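Local coordinates for glycoside hydrolase YxiA (Bacillus licheniformis, PDB 3LV4), which probably hydrolyses glycosidic bonds of arabinan, as a calcium-binding family 43 glycoside hydrolase similar to endo-1,5-alpha-L-arabinosidases, at residues Val272-Phe278 / Gly435-Trp439; Gly189-Ile193 / Asp240-Tyr244; Glu63-Thr67 / Tyr117-Ile122. All coordinates share one frame. Numbering follows the deposited sequence.

Contact 1 (Val272-Phe278 / Gly435-Trp439); sequences VKLMGNF and GDAVW
Strands 272-275 and 437-439 run roughly parallel (24°), their axes 7.2 Å apart at closest approach. Nearest CA pairs are V272-G435 (4.1 Å), K273-D436 (5.5 Å) and L274-A437 (5.7 Å). At G435 (100/18) a CB would be jammed against the preceding carbonyl O; the bare CA lets V272 come close. One direct backbone hydrogen bond joins K273 N to G435 O (2.8 Å). One water donates to K273 O and accepts from A437 N, each 2.7 Å from it; another donates to L274 O (2.8 Å) and accepts from W439 NE1 (3.1 Å). W439 (chi1 m) turns its six-membered ring edge to the face of F278 (chi1 p) in a T-shaped stack, centroids 4.9 Å apart, planes at 72°. Selenomethionine M275 SE lies 3.7 Å from W439 CH2, a Met-aromatic contact at the ring edge. K273 NZ salt-bridges D365 and hydrogen-bonds H362 O. No paired ladder forms: one direct bond and two waters satisfy polar groups, while M275, F278 and W439 pack the family 43 part against the lipocalin-like part.

Contact 2 (Gly189-Ile193 / Asp240-Tyr244); sequences GKKLI and DGPYY
This is a loop-on-edge-strand contact between neighbouring blades of the five-bladed beta-propeller of family 43. Strand 190-193 is the outer strand of one four-stranded antiparallel blade, beside strand 170-175. Segment 240-244 is irregular and belongs to the loop that follows strand 230-236 of the next sheet. The two backbones stay well apart: the nearest CA pair, L192 and G241, is separated by 6.8 Å. About 212 Å² is buried, summed over both sides. The positive phi of G241 (80/-169) favours glycine, and a CB there would sit tight on L192 CD2. A cis peptide bond joins G241 to P242. K190 is fully extended, with all four chi angles t, and its NZ donates a hydrogen bond to D240 O at 3.2 Å. The D240 carboxylate is near but beyond a salt bridge, with K190 NZ 4.3 Å from D240 OD2. L192 takes the mt rotamer, which brings its end to the loop. Its CD2 sits 3.5 Å from D240 O, and its CD1 sits 3.9 Å from Y243 CE1. The Y243 ring (chi1 m) also packs on strands 200-208 and 213-220, and its OH bonds to P239 O. The chemistry is mixed: an exposed lysine holds a loop carbonyl, a buried leucine meets a tyrosine, and a water links the backbones, donating to L192 O (2.8 Å) and accepting from Y243 N (3.0 Å).

Contact 3 (Glu63-Thr67 / Tyr117-Ile122); sequences ELKET and YKNKGI
The break between two short helices packs on edge strand 118-126 of a four-stranded antiparallel propeller blade, about 26 Å from the centre of the chain to that of the contact. Helix 60-63 ends at E63. L64 leaves helical angles (-113/28) and is also the N-cap residue of helix 65-71, whose first turn has T67 N bonded to L64 O at 2.9 Å. The nearest CA pairs are E63 with N119 (6.3 Å) and T67 with I122 (7.2 Å). About 326 Å² is buried, summed over both sides. E63 (chi1 t, chi2 p) carries the main polar link. Its OE2 accepts a hydrogen bond from N119 N at 2.8 Å. Its OE1 forms a salt bridge with K118 NZ at 2.7 Å, and K118 NZ also makes a weak bond to E63 OE2 at 3.0 Å. K118 curls to reach it, with chi1 to chi3 all m. N59 ND2 is a second partner of E63 OE1. L64 CD2 touches N119 CB at 3.9 Å. A water donates to both E66 OE1 (2.7 Å) and N119 OD1 (2.8 Å). Farther along, I122 points at the helix: its CD1 lies 3.8 Å from E66 CB, and its CG1 lies 3.4 Å from T67 OG1. L64 and T67 also pack on Y93 of strand 89-96. K120 and G121 both face L107 in a classic beta bulge. The four strands form one blade of the five-bladed beta-propeller of family 43 enzymes, and the two short helices cover its edge strand.

Overall arrangement
From the N terminus, contact 3 comes first. It closes a loop that contains strands 80-83, 89-96 and 103-110, and joins the 60-71 helical region to strand 118-126 of their sheet. Contact 2 follows. It closes a loop holding strands 200-208, 213-220 and 230-236, and ties the edge of the preceding four-stranded sheet to the loop after strand 230-236. Contact 1 opens last and spans the longest stretch of chain, joining strand 272-280 to strand 437-442 in the C-terminal part. The three are in series, and none nests in or crosses another. Contacts 1 and 2 have nearest atoms about 6 Å apart. Contacts 1 and 3 lie on opposite sides of the chain's centre, their own centres about 39 Å apart.

Contact 1 (Val272-Phe278 / Gly435-Trp439)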
loop_
_atom_site.group_PDB
_atom_site.type_symbol
_atom_site.label_atom_id
_atom_site.label_comp_id
_atom_site.label_asym_id
_atom_site.label_seq_id
_atom_site.Cartn_x
_atom_site.Cartn_y
_atom_site.Cartn_z
ATOM N N VAL A 272 -3.369 0.299 11.811
ATOM C CA VAL A 272 -4.586 1.007 11.422
ATOM C C VAL A 272 -5.028 0.477 10.062
ATOM O O VAL A 272 -4.345 0.693 9.063
ATOM C CB VAL A 272 -4.336 2.523 11.327
ATOM C CG1 VAL A 272 -5.613 3.265 10.918
ATOM C CG2 VAL A 272 -3.794 3.063 12.666
ATOM N N LYS A 273 -6.157 -0.226 10.023
ATOM C CA LYS A 273 -6.648 -0.823 8.775
ATOM C C LYS A 273 -7.407 0.219 7.970
ATOM O O LYS A 273 -8.409 0.762 8.436
ATOM C CB LYS A 273 -7.538 -2.033 9.065
ATOM C CG LYS A 273 -8.228 -2.616 7.844
ATOM C CD LYS A 273 -9.107 -3.810 8.235
ATOM C CE LYS A 273 -9.850 -4.410 7.041
ATOM N NZ LYS A 273 -10.847 -5.441 7.483
ATOM N N LEU A 274 -6.939 0.489 6.756
ATOM C CA LEU A 274 -7.489 1.595 5.964
ATOM C C LEU A 274 -8.613 1.182 5.034
ATOM O O LEU A 274 -9.458 2.003 4.674
ATOM C CB LEU A 274 -6.391 2.255 5.134
ATOM C CG LEU A 274 -5.299 2.924 5.964
ATOM C CD1 LEU A 274 -4.234 3.529 5.045
ATOM C CD2 LEU A 274 -5.928 3.984 6.875
HETATM N N MSE A 275 -8.615 -0.085 4.631
HETATM C CA MSE A 275 -9.534 -0.536 3.585
HETATM C C MSE A 275 -9.521 -2.057 3.472
HETATM O O MSE A 275 -8.446 -2.667 3.410
HETATM C CB MSE A 275 -9.137 0.094 2.243
HETATM C CG MSE A 275 -9.960 -0.360 1.046
HETATM SE SE MSE A 275 -9.331 0.488 -0.635
HETATM C CE MSE A 275 -7.405 0.341 -0.365
ATOM N N GLY A 276 -10.712 -2.660 3.465
ATOM C CA GLY A 276 -10.875 -4.070 3.147
ATOM C C GLY A 276 -11.823 -4.265 1.969
ATOM O O GLY A 276 -12.037 -3.338 1.182
ATOM N N ASN A 277 -12.399 -5.458 1.848
ATOM C CA ASN A 277 -13.315 -5.775 0.753
ATOM C C ASN A 277 -14.662 -5.096 0.989
ATOM O O ASN A 277 -15.188 -5.133 2.105
ATOM C CB ASN A 277 -13.572 -7.279 0.673
ATOM C CG ASN A 277 -12.312 -8.106 0.447
ATOM O OD1 ASN A 277 -11.212 -7.580 0.283
ATOM N ND2 ASN A 277 -12.483 -9.427 0.436
ATOM N N PHE A 278 -15.238 -4.495 -0.048
ATOM C CA PHE A 278 -16.475 -3.743 0.138
ATOM C C PHE A 278 -17.220 -3.577 -1.171
ATOM O O PHE A 278 -16.652 -3.739 -2.251
ATOM C CB PHE A 278 -16.165 -2.347 0.667
ATOM C CG PHE A 278 -15.530 -1.458 -0.357
ATOM C CD1 PHE A 278 -16.315 -0.680 -1.192
ATOM C CD2 PHE A 278 -14.147 -1.427 -0.516
ATOM C CE1 PHE A 278 -15.731 0.123 -2.164
ATOM C CE2 PHE A 278 -13.559 -0.616 -1.484
ATOM C CZ PHE A 278 -14.352 0.153 -2.306
ATOM N N GLY A 435 -8.368 1.681 15.248
ATOM C CA GLY A 435 -7.711 1.389 13.988
ATOM C C GLY A 435 -8.629 0.900 12.884
ATOM O O GLY A 435 -8.150 0.312 11.914
ATOM N N ASP A 436 -9.937 1.123 13.020
ATOM C CA ASP A 436 -10.861 0.732 11.959
ATOM C C ASP A 436 -11.415 1.949 11.229
ATOM O O ASP A 436 -11.523 3.046 11.805
ATOM C CB ASP A 436 -11.985 -0.196 12.465
ATOM C CG ASP A 436 -12.943 0.499 13.421
ATOM O OD1 ASP A 436 -14.111 0.742 13.028
ATOM O OD2 ASP A 436 -12.530 0.801 14.564
ATOM N N ALA A 437 -11.721 1.750 9.947
ATOM C CA ALA A 437 -12.148 2.822 9.049
ATOM C C ALA A 437 -13.631 2.764 8.733
ATOM O O ALA A 437 -14.191 1.687 8.532
ATOM C CB ALA A 437 -11.361 2.748 7.746
ATOM N N VAL A 438 -14.262 3.931 8.656
ATOM C CA VAL A 438 -15.619 4.023 8.128
ATOM C C VAL A 438 -15.627 4.950 6.910
ATOM O O VAL A 438 -14.941 5.977 6.897
ATOM C CB VAL A 438 -16.632 4.507 9.196
ATOM C CG1 VAL A 438 -16.693 3.503 10.345
ATOM C CG2 VAL A 438 -16.267 5.903 9.710
ATOM N N TRP A 439 -16.385 4.571 5.884
ATOM C CA TRP A 439 -16.532 5.387 4.682
ATOM C C TRP A 439 -17.995 5.682 4.477
ATOM O O TRP A 439 -18.837 4.803 4.654
ATOM C CB TRP A 439 -16.096 4.615 3.438
ATOM C CG TRP A 439 -14.632 4.410 3.252
ATOM C CD1 TRP A 439 -13.611 4.844 4.057
ATOM C CD2 TRP A 439 -14.023 3.730 2.157
ATOM N NE1 TRP A 439 -12.399 4.459 3.524
ATOM C CE2 TRP A 439 -12.627 3.777 2.358
ATOM C CE3 TRP A 439 -14.525 3.066 1.031
ATOM C CZ2 TRP A 439 -11.729 3.195 1.463
ATOM C CZ3 TRP A 439 -13.631 2.487 0.149
ATOM C CH2 TRP A 439 -12.249 2.558 0.369
HETATM O O HOH W 1 -10.841 -0.476 8.713
HETATM O O HOH W 2 -9.607 4.749 4.893
#

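Contact 2 (Gly189-Ile193 / Asp240-Tyr244)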
loop_
_atom_site.group_PDB
_atom_site.type_symbol
_atom_site.label_atom_id
_atom_site.label_comp_id
_atom_site.label_asym_id
_atom_site.label_seq_id
_atom_site.Cartn_x
_atom_site.Cartn_y
_atom_site.Cartn_z
ATOM N N GLY A 189 19.354 -6.323 8.226
ATOM C CA GLY A 189 18.907 -5.030 8.719
ATOM C C GLY A 189 18.068 -5.109 9.980
ATOM O O GLY A 189 18.150 -6.083 10.736
ATOM N N LYS A 190 17.259 -4.077 10.211
ATOM C CA LYS A 190 16.508 -3.943 11.454
ATOM C C LYS A 190 15.045 -4.294 11.219
ATOM O O LYS A 190 14.437 -3.823 10.251
ATOM C CB LYS A 190 16.623 -2.502 11.969
ATOM C CG LYS A 190 15.693 -2.158 13.117
ATOM C CD LYS A 190 15.689 -0.654 13.426
ATOM C CE LYS A 190 15.055 -0.397 14.789
ATOM N NZ LYS A 190 14.993 1.061 15.130
ATOM N N LYS A 191 14.479 -5.130 12.087
ATOM C CA LYS A 191 13.080 -5.518 11.935
ATOM C C LYS A 191 12.149 -4.386 12.380
ATOM O O LYS A 191 12.415 -3.718 13.379
ATOM C CB LYS A 191 12.775 -6.810 12.709
ATOM C CG LYS A 191 11.369 -7.352 12.440
ATOM C CD LYS A 191 11.167 -8.777 12.943
ATOM C CE LYS A 191 11.016 -8.831 14.457
ATOM N NZ LYS A 191 10.606 -10.188 14.944
ATOM N N LEU A 192 11.076 -4.170 11.619
ATOM C CA LEU A 192 10.044 -3.189 11.955
ATOM C C LEU A 192 8.758 -3.839 12.472
ATOM O O LEU A 192 8.018 -3.236 13.262
ATOM C CB LEU A 192 9.714 -2.332 10.724
ATOM C CG LEU A 192 10.865 -1.502 10.148
ATOM C CD1 LEU A 192 10.365 -0.638 8.992
ATOM C CD2 LEU A 192 11.523 -0.648 11.241
ATOM N N ILE A 193 8.493 -5.061 12.012
ATOM C CA ILE A 193 7.276 -5.792 12.364
ATOM C C ILE A 193 7.375 -7.229 11.847
ATOM O O ILE A 193 8.101 -7.499 10.894
ATOM C CB ILE A 193 6.013 -5.096 11.784
ATOM C CG1 ILE A 193 4.732 -5.830 12.192
ATOM C CG2 ILE A 193 6.093 -4.982 10.264
ATOM C CD1 ILE A 193 3.467 -5.066 11.847
ATOM N N ASP A 240 13.208 4.732 10.259
ATOM C CA ASP A 240 13.476 3.355 10.672
ATOM C C ASP A 240 12.782 2.968 11.987
ATOM O O ASP A 240 13.221 2.047 12.684
ATOM C CB ASP A 240 14.988 3.105 10.760
ATOM C CG ASP A 240 15.677 4.019 11.756
ATOM O OD1 ASP A 240 15.145 5.118 12.037
ATOM O OD2 ASP A 240 16.764 3.639 12.252
ATOM N N GLY A 241 11.695 3.664 12.316
ATOM C CA GLY A 241 10.903 3.329 13.488
ATOM C C GLY A 241 11.486 3.839 14.792
ATOM O O GLY A 241 12.429 4.636 14.795
ATOM N N PRO A 242 10.937 3.381 15.923
ATOM C CA PRO A 242 9.862 2.384 16.035
ATOM C C PRO A 242 8.518 2.888 15.527
ATOM O O PRO A 242 8.170 4.059 15.721
ATOM C CB PRO A 242 9.779 2.128 17.543
ATOM C CG PRO A 242 10.318 3.390 18.165
ATOM C CD PRO A 242 11.396 3.858 17.242
ATOM N N TYR A 243 7.774 1.988 14.891
ATOM C CA TYR A 243 6.454 2.294 14.355
ATOM C C TYR A 243 5.361 1.866 15.322
ATOM O O TYR A 243 5.473 0.828 15.993
ATOM C CB TYR A 243 6.256 1.630 12.981
ATOM C CG TYR A 243 6.970 2.370 11.875
ATOM C CD1 TYR A 243 8.265 2.019 11.490
ATOM C CD2 TYR A 243 6.354 3.436 11.228
ATOM C CE1 TYR A 243 8.928 2.722 10.482
ATOM C CE2 TYR A 243 6.996 4.138 10.224
ATOM C CZ TYR A 243 8.279 3.779 9.856
ATOM O OH TYR A 243 8.895 4.489 8.865
ATOM N N TYR A 244 4.310 2.683 15.388
ATOM C CA TYR A 244 3.194 2.476 16.310
ATOM C C TYR A 244 1.886 2.636 15.571
ATOM O O TYR A 244 1.806 3.409 14.606
ATOM C CB TYR A 244 3.220 3.509 17.449
ATOM C CG TYR A 244 4.428 3.391 18.343
ATOM C CD1 TYR A 244 5.550 4.190 18.142
ATOM C CD2 TYR A 244 4.451 2.470 19.378
ATOM C CE1 TYR A 244 6.659 4.072 18.959
ATOM C CE2 TYR A 244 5.550 2.343 20.194
ATOM C CZ TYR A 244 6.652 3.145 19.986
ATOM O OH TYR A 244 7.746 3.010 20.817
HETATM O O HOH W 3 8.800 -0.799 14.352
#

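Contact 3 (Glu63-Thr67 / Tyr117-Ile122)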
loop_
_atom_site.group_PDB
_atom_site.type_symbol
_atom_site.label_atom_id
_atom_site.label_comp_id
_atom_site.label_asym_id
_atom_site.label_seq_id
_atom_site.Cartn_x
_atom_site.Cartn_y
_atom_site.Cartn_z
ATOM N N GLU A 63 19.827 -11.474 -18.538
ATOM C CA GLU A 63 20.288 -10.377 -17.698
ATOM C C GLU A 63 20.228 -10.747 -16.221
ATOM O O GLU A 63 21.152 -10.456 -15.466
ATOM C CB GLU A 63 19.462 -9.112 -17.955
ATOM C CG GLU A 63 20.043 -7.847 -17.327
ATOM C CD GLU A 63 21.385 -7.431 -17.946
ATOM O OE1 GLU A 63 21.686 -7.853 -19.084
ATOM O OE2 GLU A 63 22.141 -6.684 -17.294
ATOM N N LEU A 64 19.149 -11.416 -15.824
ATOM C CA LEU A 64 18.941 -11.730 -14.419
ATOM C C LEU A 64 19.018 -13.231 -14.171
ATOM O O LEU A 64 18.402 -13.739 -13.231
ATOM C CB LEU A 64 17.578 -11.192 -13.948
ATOM C CG LEU A 64 17.309 -9.706 -14.220
ATOM C CD1 LEU A 64 15.997 -9.258 -13.549
ATOM C CD2 LEU A 64 18.483 -8.851 -13.752
ATOM N N LYS A 65 19.775 -13.939 -15.011
ATOM C CA LYS A 65 19.798 -15.397 -14.929
ATOM C C LYS A 65 20.120 -15.916 -13.528
ATOM O O LYS A 65 19.547 -16.918 -13.106
ATOM C CB LYS A 65 20.756 -16.012 -15.956
ATOM C CG LYS A 65 22.213 -15.680 -15.725
ATOM C CD LYS A 65 23.078 -16.170 -16.889
ATOM C CE LYS A 65 24.515 -15.685 -16.761
ATOM N NZ LYS A 65 25.334 -16.061 -17.949
ATOM N N GLU A 66 21.021 -15.244 -12.808
ATOM C CA GLU A 66 21.423 -15.744 -11.494
ATOM C C GLU A 66 20.246 -15.735 -10.537
ATOM O O GLU A 66 20.130 -16.597 -9.663
ATOM C CB GLU A 66 22.583 -14.936 -10.896
ATOM C CG GLU A 66 23.937 -15.200 -11.524
ATOM C CD GLU A 66 24.221 -14.300 -12.720
ATOM O OE1 GLU A 66 23.408 -13.385 -13.003
ATOM O OE2 GLU A 66 25.266 -14.510 -13.374
ATOM N N THR A 67 19.364 -14.760 -10.715
ATOM C CA THR A 67 18.207 -14.607 -9.843
ATOM C C THR A 67 17.153 -15.666 -10.167
ATOM O O THR A 67 16.610 -16.317 -9.271
ATOM C CB THR A 67 17.626 -13.177 -9.960
ATOM O OG1 THR A 67 18.521 -12.269 -9.315
ATOM C CG2 THR A 67 16.247 -13.074 -9.293
ATOM N N TYR A 117 17.151 -1.738 -18.199
ATOM C CA TYR A 117 17.840 -1.813 -16.916
ATOM C C TYR A 117 18.981 -2.814 -17.021
ATOM O O TYR A 117 18.826 -3.876 -17.638
ATOM C CB TYR A 117 16.855 -2.189 -15.797
ATOM C CG TYR A 117 15.939 -1.038 -15.463
ATOM C CD1 TYR A 117 14.863 -0.719 -16.284
ATOM C CD2 TYR A 117 16.177 -0.238 -14.354
ATOM C CE1 TYR A 117 14.030 0.355 -15.987
ATOM C CE2 TYR A 117 15.358 0.833 -14.050
ATOM C CZ TYR A 117 14.293 1.132 -14.876
ATOM O OH TYR A 117 13.480 2.205 -14.581
ATOM N N LYS A 118 20.129 -2.456 -16.447
ATOM C CA LYS A 118 21.308 -3.320 -16.460
ATOM C C LYS A 118 21.661 -3.816 -15.066
ATOM O O LYS A 118 21.781 -3.041 -14.119
ATOM C CB LYS A 118 22.507 -2.618 -17.093
ATOM C CG LYS A 118 22.358 -2.432 -18.592
ATOM C CD LYS A 118 22.295 -3.774 -19.335
ATOM C CE LYS A 118 23.562 -4.597 -19.122
ATOM N NZ LYS A 118 23.495 -5.918 -19.801
ATOM N N ASN A 119 21.821 -5.124 -14.964
ATOM C CA ASN A 119 22.064 -5.795 -13.696
ATOM C C ASN A 119 23.381 -5.353 -13.060
ATOM O O ASN A 119 24.420 -5.317 -13.731
ATOM C CB ASN A 119 22.055 -7.312 -13.932
ATOM C CG ASN A 119 22.283 -8.110 -12.663
ATOM O OD1 ASN A 119 22.933 -9.166 -12.680
ATOM N ND2 ASN A 119 21.755 -7.621 -11.561
ATOM N N LYS A 120 23.331 -5.005 -11.773
ATOM C CA LYS A 120 24.538 -4.689 -11.018
ATOM C C LYS A 120 24.847 -5.789 -10.010
ATOM O O LYS A 120 25.909 -5.783 -9.372
ATOM C CB LYS A 120 24.399 -3.345 -10.295
ATOM C CG LYS A 120 24.273 -2.149 -11.232
ATOM C CD LYS A 120 24.332 -0.833 -10.457
ATOM C CE LYS A 120 25.614 -0.699 -9.642
ATOM N NZ LYS A 120 25.638 0.554 -8.820
ATOM N N GLY A 121 23.912 -6.722 -9.849
ATOM C CA GLY A 121 24.139 -7.874 -8.993
ATOM C C GLY A 121 23.120 -8.116 -7.892
ATOM O O GLY A 121 22.418 -7.197 -7.445
ATOM N N ILE A 122 23.050 -9.377 -7.463
ATOM C CA ILE A 122 22.273 -9.790 -6.300
ATOM C C ILE A 122 22.989 -9.367 -5.024
ATOM O O ILE A 122 24.213 -9.514 -4.924
ATOM C CB ILE A 122 22.135 -11.325 -6.272
ATOM C CG1 ILE A 122 21.369 -11.818 -7.515
ATOM C CG2 ILE A 122 21.496 -11.785 -4.952
ATOM C CD1 ILE A 122 21.392 -13.333 -7.711
HETATM O O HOH W 4 23.227 -11.477 -11.063
#